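Local coordinates for putative acetamidase/formamidase (Yersinia enterocolitica subsp. palearctica serotype O:3, PDB 5UBU), which probably hydrolyses carbon-nitrogen bonds other than peptide bonds in linear amides and binds sodium ions, at residues Leu28-Tyr38 against Phe83-Ile91; Pro52-Ala63 against Glu236-Leu247. All coordinates share one frame; numbering follows the deposited sequence.

Interaction 1. Residues Leu28-Tyr38 against Phe83-Ile91; sequences LTEEMQKEFHY and FLNPQNGPI
The Y38 ring carries P86 CA over one face, a CH-pi contact 4.2 Å from the ring centroid, while the edge of F83 is turned toward a face of Y38 in an offset edge-to-face pair with planes 68° apart. L84 O lies at the Y38 edge. The phenol group reaches past this apolar bed, with P86 CB beside OH, to hydrogen-bond E65. I179 of the second subunit packs on both Y38 and F83. The F36 ring takes Q33 CG over the centre of one face and E30 CG at its edge; its CE2 meets N88 ND2. G89 O sits at the edge of the H37 ring.

Q33 suits its place because one amide can both accept and donate. Bent at chi2 (63°), its chain brings OE1 within 2.8 Å of G89 N, a nearly straight bond, and NE2 within 2.9 Å of G89 O, on a lone pair in the carbonyl plane. NE2 also donates to E35 O, and OE1 takes a longer bond of 3.3 Å from N88 ND2, so four bonds fix the amide's rotation. A water joins N88 ND2 to L28 O.

The loop after helix 30-33 thus docks on strand 87-93 by a single antiparallel beta bridge (H37 N to Q87 O, 3.1 Å; Q87 N to H37 O, 2.7 Å), and the Q33 amide serves G89 as a neighbouring strand's peptide would.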
# COMPACT_ATOMS: atom_id res chain seq x y z
N LEU B 28 27.65 -0.95 -30.60
CA LEU B 28 26.74 -2.07 -30.32
C LEU B 28 25.52 -1.98 -31.23
O LEU B 28 24.46 -1.53 -30.83
CB LEU B 28 26.36 -2.12 -28.82
CG LEU B 28 25.39 -3.23 -28.37
CD1 LEU B 28 25.80 -4.61 -28.88
CD2 LEU B 28 25.29 -3.25 -26.85
N THR B 29 25.72 -2.40 -32.47
CA THR B 29 24.67 -2.41 -33.48
C THR B 29 23.74 -3.60 -33.26
O THR B 29 24.00 -4.45 -32.42
CB THR B 29 25.27 -2.54 -34.90
OG1 THR B 29 25.98 -3.78 -35.01
CG2 THR B 29 26.23 -1.41 -35.20
N GLU B 30 22.66 -3.65 -34.03
CA GLU B 30 21.72 -4.76 -33.95
C GLU B 30 22.38 -6.07 -34.41
O GLU B 30 22.04 -7.14 -33.92
CB GLU B 30 20.50 -4.46 -34.82
CG GLU B 30 19.63 -3.33 -34.29
CD GLU B 30 18.53 -2.95 -35.26
OE1 GLU B 30 18.89 -2.54 -36.38
OE2 GLU B 30 17.34 -3.01 -34.91
N GLU B 31 23.34 -5.96 -35.34
CA GLU B 31 24.05 -7.13 -35.87
C GLU B 31 24.97 -7.71 -34.78
O GLU B 31 25.16 -8.92 -34.71
CB GLU B 31 24.82 -6.73 -37.15
CG GLU B 31 25.06 -7.81 -38.20
CD GLU B 31 26.23 -8.76 -37.95
OE1 GLU B 31 26.40 -9.68 -38.78
OE2 GLU B 31 26.97 -8.60 -36.95
N MSE B 32 25.52 -6.85 -33.92
CA MSE B 32 26.38 -7.30 -32.82
C MSE B 32 25.55 -7.89 -31.72
O MSE B 32 25.94 -8.90 -31.11
CB MSE B 32 27.20 -6.14 -32.24
CG MSE B 32 28.26 -6.65 -31.24
SE MSE B 32 29.30 -5.14 -30.47
CE MSE B 32 30.64 -4.93 -31.90
N GLN B 33 24.41 -7.27 -31.44
CA GLN B 33 23.50 -7.73 -30.40
C GLN B 33 22.89 -9.12 -30.70
O GLN B 33 22.75 -9.93 -29.79
CB GLN B 33 22.38 -6.70 -30.18
CG GLN B 33 21.38 -7.06 -29.09
CD GLN B 33 22.00 -7.17 -27.71
OE1 GLN B 33 22.85 -6.36 -27.33
NE2 GLN B 33 21.54 -8.15 -26.93
N LYS B 34 22.54 -9.35 -31.96
CA LYS B 34 21.94 -10.62 -32.45
C LYS B 34 20.51 -10.83 -31.96
O LYS B 34 19.59 -10.85 -32.77
CB LYS B 34 22.82 -11.84 -32.17
CG LYS B 34 24.17 -11.75 -32.88
CD LYS B 34 25.02 -13.01 -32.80
CE LYS B 34 26.34 -12.75 -33.52
NZ LYS B 34 27.29 -13.91 -33.53
N GLU B 35 20.34 -11.00 -30.64
CA GLU B 35 19.01 -11.15 -30.07
C GLU B 35 18.89 -10.27 -28.83
O GLU B 35 19.76 -10.27 -27.94
CB GLU B 35 18.61 -12.62 -29.79
CG GLU B 35 19.25 -13.34 -28.61
CD GLU B 35 18.50 -14.65 -28.27
OE1 GLU B 35 17.24 -14.65 -28.32
OE2 GLU B 35 19.17 -15.66 -27.92
N PHE B 36 17.83 -9.47 -28.78
CA PHE B 36 17.57 -8.59 -27.65
C PHE B 36 16.92 -9.43 -26.57
O PHE B 36 16.22 -10.40 -26.87
CB PHE B 36 16.68 -7.44 -28.09
CG PHE B 36 17.37 -6.47 -29.00
CD1 PHE B 36 17.61 -6.79 -30.33
CD2 PHE B 36 17.78 -5.23 -28.52
CE1 PHE B 36 18.26 -5.90 -31.16
CE2 PHE B 36 18.42 -4.33 -29.35
CZ PHE B 36 18.67 -4.67 -30.67
N HIS B 37 17.14 -9.07 -25.30
CA HIS B 37 16.59 -9.86 -24.18
C HIS B 37 15.47 -9.21 -23.42
O HIS B 37 15.44 -7.98 -23.26
CB HIS B 37 17.70 -10.25 -23.19
CG HIS B 37 18.87 -10.93 -23.83
ND1 HIS B 37 20.07 -10.29 -24.04
CD2 HIS B 37 19.01 -12.18 -24.34
CE1 HIS B 37 20.91 -11.12 -24.63
NE2 HIS B 37 20.29 -12.28 -24.82
N TYR B 38 14.57 -10.06 -22.93
CA TYR B 38 13.42 -9.67 -22.12
C TYR B 38 13.57 -10.09 -20.65
O TYR B 38 12.62 -9.96 -19.86
CB TYR B 38 12.12 -10.19 -22.75
CG TYR B 38 11.79 -9.46 -24.03
CD1 TYR B 38 11.04 -8.28 -23.99
CD2 TYR B 38 12.24 -9.92 -25.27
CE1 TYR B 38 10.73 -7.59 -25.15
CE2 TYR B 38 11.93 -9.23 -26.43
CZ TYR B 38 11.17 -8.06 -26.37
OH TYR B 38 10.86 -7.36 -27.50
N PHE B 83 6.32 -8.84 -21.92
CA PHE B 83 7.40 -8.75 -22.91
C PHE B 83 7.48 -7.41 -23.64
O PHE B 83 7.04 -7.26 -24.77
CB PHE B 83 7.32 -9.90 -23.93
CG PHE B 83 7.47 -11.27 -23.31
CD1 PHE B 83 8.72 -11.84 -23.16
CD2 PHE B 83 6.35 -11.99 -22.89
CE1 PHE B 83 8.87 -13.10 -22.60
CE2 PHE B 83 6.49 -13.25 -22.33
CZ PHE B 83 7.75 -13.80 -22.18
N LEU B 84 8.04 -6.44 -22.92
CA LEU B 84 8.31 -5.10 -23.43
C LEU B 84 9.75 -4.78 -23.06
O LEU B 84 10.37 -5.49 -22.25
CB LEU B 84 7.39 -4.05 -22.80
CG LEU B 84 5.89 -4.03 -23.13
CD1 LEU B 84 5.24 -2.86 -22.40
CD2 LEU B 84 5.65 -3.93 -24.63
N ASN B 85 10.29 -3.73 -23.65
CA ASN B 85 11.64 -3.27 -23.37
C ASN B 85 12.74 -4.28 -23.77
O ASN B 85 13.44 -4.82 -22.91
CB ASN B 85 11.79 -2.88 -21.88
CG ASN B 85 10.74 -1.89 -21.42
OD1 ASN B 85 10.12 -1.19 -22.23
ND2 ASN B 85 10.54 -1.82 -20.11
N PRO B 86 12.89 -4.54 -25.08
CA PRO B 86 13.96 -5.42 -25.53
C PRO B 86 15.30 -4.82 -25.10
O PRO B 86 15.53 -3.63 -25.34
CB PRO B 86 13.81 -5.39 -27.05
CG PRO B 86 13.08 -4.13 -27.34
CD PRO B 86 12.11 -4.02 -26.21
N GLN B 87 16.15 -5.63 -24.48
CA GLN B 87 17.43 -5.14 -23.95
C GLN B 87 18.68 -5.40 -24.75
O GLN B 87 18.85 -6.47 -25.31
CB GLN B 87 17.67 -5.79 -22.57
CG GLN B 87 16.63 -5.44 -21.52
CD GLN B 87 16.64 -3.97 -21.17
OE1 GLN B 87 17.68 -3.42 -20.76
NE2 GLN B 87 15.48 -3.33 -21.29
N ASN B 88 19.55 -4.38 -24.80
CA ASN B 88 20.88 -4.52 -25.39
C ASN B 88 21.73 -5.06 -24.25
O ASN B 88 21.46 -4.75 -23.08
CB ASN B 88 21.44 -3.19 -25.88
CG ASN B 88 20.97 -2.84 -27.27
OD1 ASN B 88 20.11 -1.99 -27.45
ND2 ASN B 88 21.51 -3.53 -28.26
N GLY B 89 22.73 -5.86 -24.57
CA GLY B 89 23.60 -6.44 -23.54
C GLY B 89 23.46 -7.95 -23.53
O GLY B 89 22.74 -8.51 -24.36
N PRO B 90 24.13 -8.63 -22.59
CA PRO B 90 24.95 -8.01 -21.57
C PRO B 90 26.34 -7.56 -22.03
O PRO B 90 26.98 -8.25 -22.82
CB PRO B 90 25.10 -9.12 -20.53
CG PRO B 90 24.96 -10.38 -21.28
CD PRO B 90 24.08 -10.09 -22.46
N ILE B 91 26.77 -6.41 -21.51
CA ILE B 91 28.09 -5.86 -21.78
C ILE B 91 28.96 -6.25 -20.59
O ILE B 91 28.53 -6.09 -19.45
CB ILE B 91 28.03 -4.33 -21.92
CG1 ILE B 91 27.10 -3.95 -23.08
CG2 ILE B 91 29.43 -3.75 -22.14
CD1 ILE B 91 26.93 -2.46 -23.31
O HOH W 1 21.79 -2.89 -30.96

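Interaction 2. Residues Pro52-Ala63 against Glu236-Leu247. With NA (sodium ion), chain G.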
# COMPACT_ATOMS: atom_id res chain seq x y z
N PRO B 52 37.16 -0.67 -18.44
CA PRO B 52 36.56 0.47 -17.74
C PRO B 52 37.09 1.76 -18.36
O PRO B 52 38.29 1.90 -18.58
CB PRO B 52 37.06 0.30 -16.30
CG PRO B 52 37.35 -1.14 -16.16
CD PRO B 52 37.83 -1.59 -17.51
N GLY B 53 36.18 2.68 -18.67
CA GLY B 53 36.54 3.95 -19.29
C GLY B 53 36.15 4.02 -20.75
O GLY B 53 36.10 5.09 -21.32
N ASP B 54 35.91 2.86 -21.37
CA ASP B 54 35.50 2.78 -22.78
C ASP B 54 34.12 3.38 -23.02
O ASP B 54 33.30 3.49 -22.11
CB ASP B 54 35.48 1.33 -23.29
CG ASP B 54 36.86 0.75 -23.55
OD1 ASP B 54 37.87 1.47 -23.43
OD2 ASP B 54 36.92 -0.45 -23.90
N ARG B 55 33.88 3.74 -24.27
CA ARG B 55 32.61 4.29 -24.72
C ARG B 55 31.87 3.24 -25.54
O ARG B 55 32.50 2.41 -26.20
CB ARG B 55 32.83 5.57 -25.53
CG ARG B 55 33.24 6.75 -24.66
CD ARG B 55 33.77 7.95 -25.41
NE ARG B 55 32.69 8.57 -26.17
CZ ARG B 55 32.57 8.56 -27.50
NH1 ARG B 55 31.54 9.16 -28.07
NH2 ARG B 55 33.51 8.02 -28.28
N VAL B 56 30.54 3.26 -25.48
CA VAL B 56 29.71 2.33 -26.25
C VAL B 56 28.59 3.12 -26.91
O VAL B 56 27.90 3.89 -26.25
CB VAL B 56 29.10 1.22 -25.37
CG1 VAL B 56 28.30 0.24 -26.23
CG2 VAL B 56 30.20 0.47 -24.64
N ILE B 57 28.43 2.94 -28.22
CA ILE B 57 27.38 3.59 -28.99
C ILE B 57 26.34 2.50 -29.22
O ILE B 57 26.54 1.61 -30.04
CB ILE B 57 27.92 4.12 -30.33
CG1 ILE B 57 29.08 5.10 -30.10
CG2 ILE B 57 26.78 4.78 -31.13
CD1 ILE B 57 29.72 5.63 -31.37
N VAL B 58 25.23 2.59 -28.49
CA VAL B 58 24.17 1.58 -28.57
C VAL B 58 23.01 1.96 -29.49
O VAL B 58 22.43 3.03 -29.34
CB VAL B 58 23.57 1.32 -27.17
CG1 VAL B 58 22.59 0.16 -27.24
CG2 VAL B 58 24.66 1.02 -26.16
N ASP B 59 22.67 1.06 -30.41
CA ASP B 59 21.53 1.23 -31.31
C ASP B 59 20.35 0.51 -30.65
O ASP B 59 20.07 -0.65 -30.94
CB ASP B 59 21.81 0.62 -32.70
CG ASP B 59 22.88 1.38 -33.48
OD1 ASP B 59 23.23 2.53 -33.11
OD2 ASP B 59 23.37 0.84 -34.50
N THR B 60 19.66 1.21 -29.76
CA THR B 60 18.53 0.62 -29.03
C THR B 60 17.25 0.49 -29.86
O THR B 60 17.07 1.20 -30.84
CB THR B 60 18.15 1.46 -27.78
OG1 THR B 60 17.62 2.73 -28.17
CG2 THR B 60 19.34 1.66 -26.86
N ARG B 61 16.39 -0.42 -29.44
CA ARG B 61 15.09 -0.64 -30.05
C ARG B 61 14.03 -0.10 -29.09
O ARG B 61 14.26 -0.04 -27.89
CB ARG B 61 14.86 -2.13 -30.34
CG ARG B 61 15.67 -2.63 -31.51
CD ARG B 61 15.35 -4.09 -31.81
NE ARG B 61 16.03 -4.54 -33.03
CZ ARG B 61 16.01 -5.78 -33.52
NH1 ARG B 61 16.67 -6.07 -34.63
NH2 ARG B 61 15.34 -6.74 -32.89
N ASP B 62 12.87 0.28 -29.63
CA ASP B 62 11.81 0.82 -28.79
C ASP B 62 11.23 -0.26 -27.88
O ASP B 62 11.52 -1.44 -28.04
CB ASP B 62 10.72 1.54 -29.63
CG ASP B 62 9.82 0.59 -30.44
OD1 ASP B 62 9.75 -0.62 -30.14
OD2 ASP B 62 9.12 1.07 -31.38
N ALA B 63 10.41 0.15 -26.92
CA ALA B 63 9.80 -0.77 -25.97
C ALA B 63 8.95 -1.89 -26.57
O ALA B 63 8.76 -2.93 -25.93
CB ALA B 63 8.95 0.02 -24.99
N GLU B 236 8.01 6.28 -26.47
CA GLU B 236 8.97 5.21 -26.72
C GLU B 236 9.60 5.35 -28.11
O GLU B 236 8.88 5.53 -29.10
CB GLU B 236 8.25 3.86 -26.69
CG GLU B 236 7.34 3.62 -25.48
CD GLU B 236 8.08 3.58 -24.17
OE1 GLU B 236 7.40 3.76 -23.12
OE2 GLU B 236 9.31 3.38 -24.16
N PHE B 237 10.93 5.25 -28.19
CA PHE B 237 11.60 5.37 -29.50
C PHE B 237 12.93 4.60 -29.57
O PHE B 237 13.50 4.22 -28.56
CB PHE B 237 11.80 6.86 -29.88
CG PHE B 237 12.97 7.55 -29.21
CD1 PHE B 237 13.02 7.68 -27.84
CD2 PHE B 237 13.97 8.13 -29.96
CE1 PHE B 237 14.10 8.33 -27.23
CE2 PHE B 237 15.04 8.79 -29.35
CZ PHE B 237 15.09 8.89 -27.98
N ALA B 238 13.36 4.35 -30.81
CA ALA B 238 14.60 3.68 -31.11
C ALA B 238 15.65 4.79 -31.09
O ALA B 238 15.43 5.85 -31.70
CB ALA B 238 14.52 3.01 -32.46
N SER B 239 16.79 4.56 -30.42
CA SER B 239 17.82 5.60 -30.30
C SER B 239 19.25 5.16 -30.51
O SER B 239 19.55 3.97 -30.56
CB SER B 239 17.79 6.17 -28.88
OG SER B 239 18.32 5.24 -27.94
N ILE B 240 20.11 6.17 -30.63
CA ILE B 240 21.55 6.00 -30.73
C ILE B 240 22.01 6.60 -29.42
O ILE B 240 22.17 7.82 -29.30
CB ILE B 240 22.17 6.76 -31.93
CG1 ILE B 240 21.55 6.27 -33.25
CG2 ILE B 240 23.68 6.56 -31.94
CD1 ILE B 240 22.06 6.98 -34.48
N THR B 241 22.17 5.75 -28.41
CA THR B 241 22.58 6.17 -27.07
C THR B 241 24.06 5.91 -26.90
O THR B 241 24.51 4.77 -27.04
CB THR B 241 21.81 5.40 -25.98
OG1 THR B 241 20.41 5.68 -26.11
CG2 THR B 241 22.28 5.78 -24.60
N THR B 242 24.81 6.97 -26.61
CA THR B 242 26.25 6.87 -26.39
C THR B 242 26.53 6.99 -24.90
O THR B 242 26.14 7.97 -24.27
CB THR B 242 27.02 7.95 -27.17
OG1 THR B 242 26.79 7.79 -28.57
CG2 THR B 242 28.53 7.85 -26.93
N ILE B 243 27.22 5.99 -24.36
CA ILE B 243 27.55 5.95 -22.93
C ILE B 243 29.04 5.74 -22.69
O ILE B 243 29.77 5.26 -23.57
CB ILE B 243 26.79 4.81 -22.21
CG1 ILE B 243 27.15 3.44 -22.79
CG2 ILE B 243 25.29 5.04 -22.31
CD1 ILE B 243 26.45 2.28 -22.11
N LYS B 244 29.49 6.12 -21.49
CA LYS B 244 30.88 5.92 -21.07
C LYS B 244 30.70 5.08 -19.80
O LYS B 244 30.03 5.50 -18.86
CB LYS B 244 31.59 7.25 -20.75
CG LYS B 244 33.10 7.27 -20.99
CD LYS B 244 33.91 8.14 -20.03
CE LYS B 244 35.31 8.45 -20.55
NZ LYS B 244 36.25 8.83 -19.46
N VAL B 245 31.27 3.89 -19.79
CA VAL B 245 31.14 2.97 -18.67
C VAL B 245 32.47 2.84 -17.94
O VAL B 245 33.49 2.59 -18.58
CB VAL B 245 30.70 1.58 -19.17
CG1 VAL B 245 30.51 0.60 -18.01
CG2 VAL B 245 29.42 1.70 -20.00
N ASP B 246 32.46 3.03 -16.62
CA ASP B 246 33.69 2.93 -15.85
C ASP B 246 33.39 2.01 -14.65
O ASP B 246 32.24 1.58 -14.46
CB ASP B 246 34.22 4.31 -15.46
CG ASP B 246 35.76 4.33 -15.21
OD1 ASP B 246 36.34 3.31 -14.77
OD2 ASP B 246 36.39 5.40 -15.45
N LEU B 247 34.42 1.70 -13.86
CA LEU B 247 34.29 0.78 -12.74
C LEU B 247 34.89 1.35 -11.46
O LEU B 247 36.03 1.80 -11.46
CB LEU B 247 35.03 -0.51 -13.09
CG LEU B 247 35.02 -1.67 -12.10
CD1 LEU B 247 33.62 -2.22 -11.94
CD2 LEU B 247 35.95 -2.76 -12.59
NA NA G . 9.09 2.80 -22.00
O HOH W 2 15.00 2.45 -27.48
O HOH W 3 8.89 3.72 -31.69
O HOH W 4 11.43 2.47 -25.96
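I57 and I240 run side by side in the same direction, their CG2 methyls 3.7 Å apart, and T242 lies alongside I57 in like manner, with OG1 near CG1. R55 and K244 share that face of the sheet but cross, meeting through their CG atoms at 3.7 Å. Beyond this the arginine bends at chi3, which sets NH1 beside T242 CG2, while NE makes a salt bridge with E107. V56, V58, T241 and I243 point to the other face, where I243 CG1 packs on V56 CB. The beta-branched V56, I57, T241, T242 and I243 suit the extended backbone, whose conformation they favour.

The antiparallel ladder that carries these side chains pairs V56 with I243 and V58 with T241 through two bonds each. At one end G53 N donates to V245 O (2.7 Å), at a positive phi of 107° that glycine adopts readily; P52 CB meets L247 CB nearby.

Toward the other end T60 and S239 meet through their hydroxyls. Each oxygen is set between its own backbone N and carbonyl carbon (chi1 67° and 73°), and T60 OG1 and S239 OG hydrogen-bond at 2.6 Å. S239 OG is also bonded to T241 OG1, and a water joins T60 OG1 to F237 O. Past them A63 CB rests against E236 OE2, 3.5 Å away.

E236 OE1 and OE2 both chelate a sodium ion at 2.2 Å, in a site shared with D220 and H222; the side chain also has a hydrogen-bond partner in A234. The contact thus passes from a backbone-bonded ladder to hydroxyls and water, and finally to a metal-binding carboxylate: the ladder fixes the strand that continues from E236, whose two oxygens hold the sodium.

Overall arrangement
The centres of interactions 1 and 2 lie about 11 Å apart, on the same side of the chain's centre. Their segments alternate along the sequence: 28-38, 52-63, 83-91, then, after a long interval, 236-247. Strand 55-59 runs between strands 25-28 and 239-248 in a mixed sheet, so the beginning of 28-38 adjoins the ladder of interaction 2, with L28 N probably bonded to I57 O. Strand 87-93 belongs to another sheet, and its N88 touches V58 and T60. A salt bridge from E30 to R61, with F36 packed on R61, fastens the two contacts together. Both approach the sodium sites, interaction 2 supplying E236 and interaction 1 bringing N85 close.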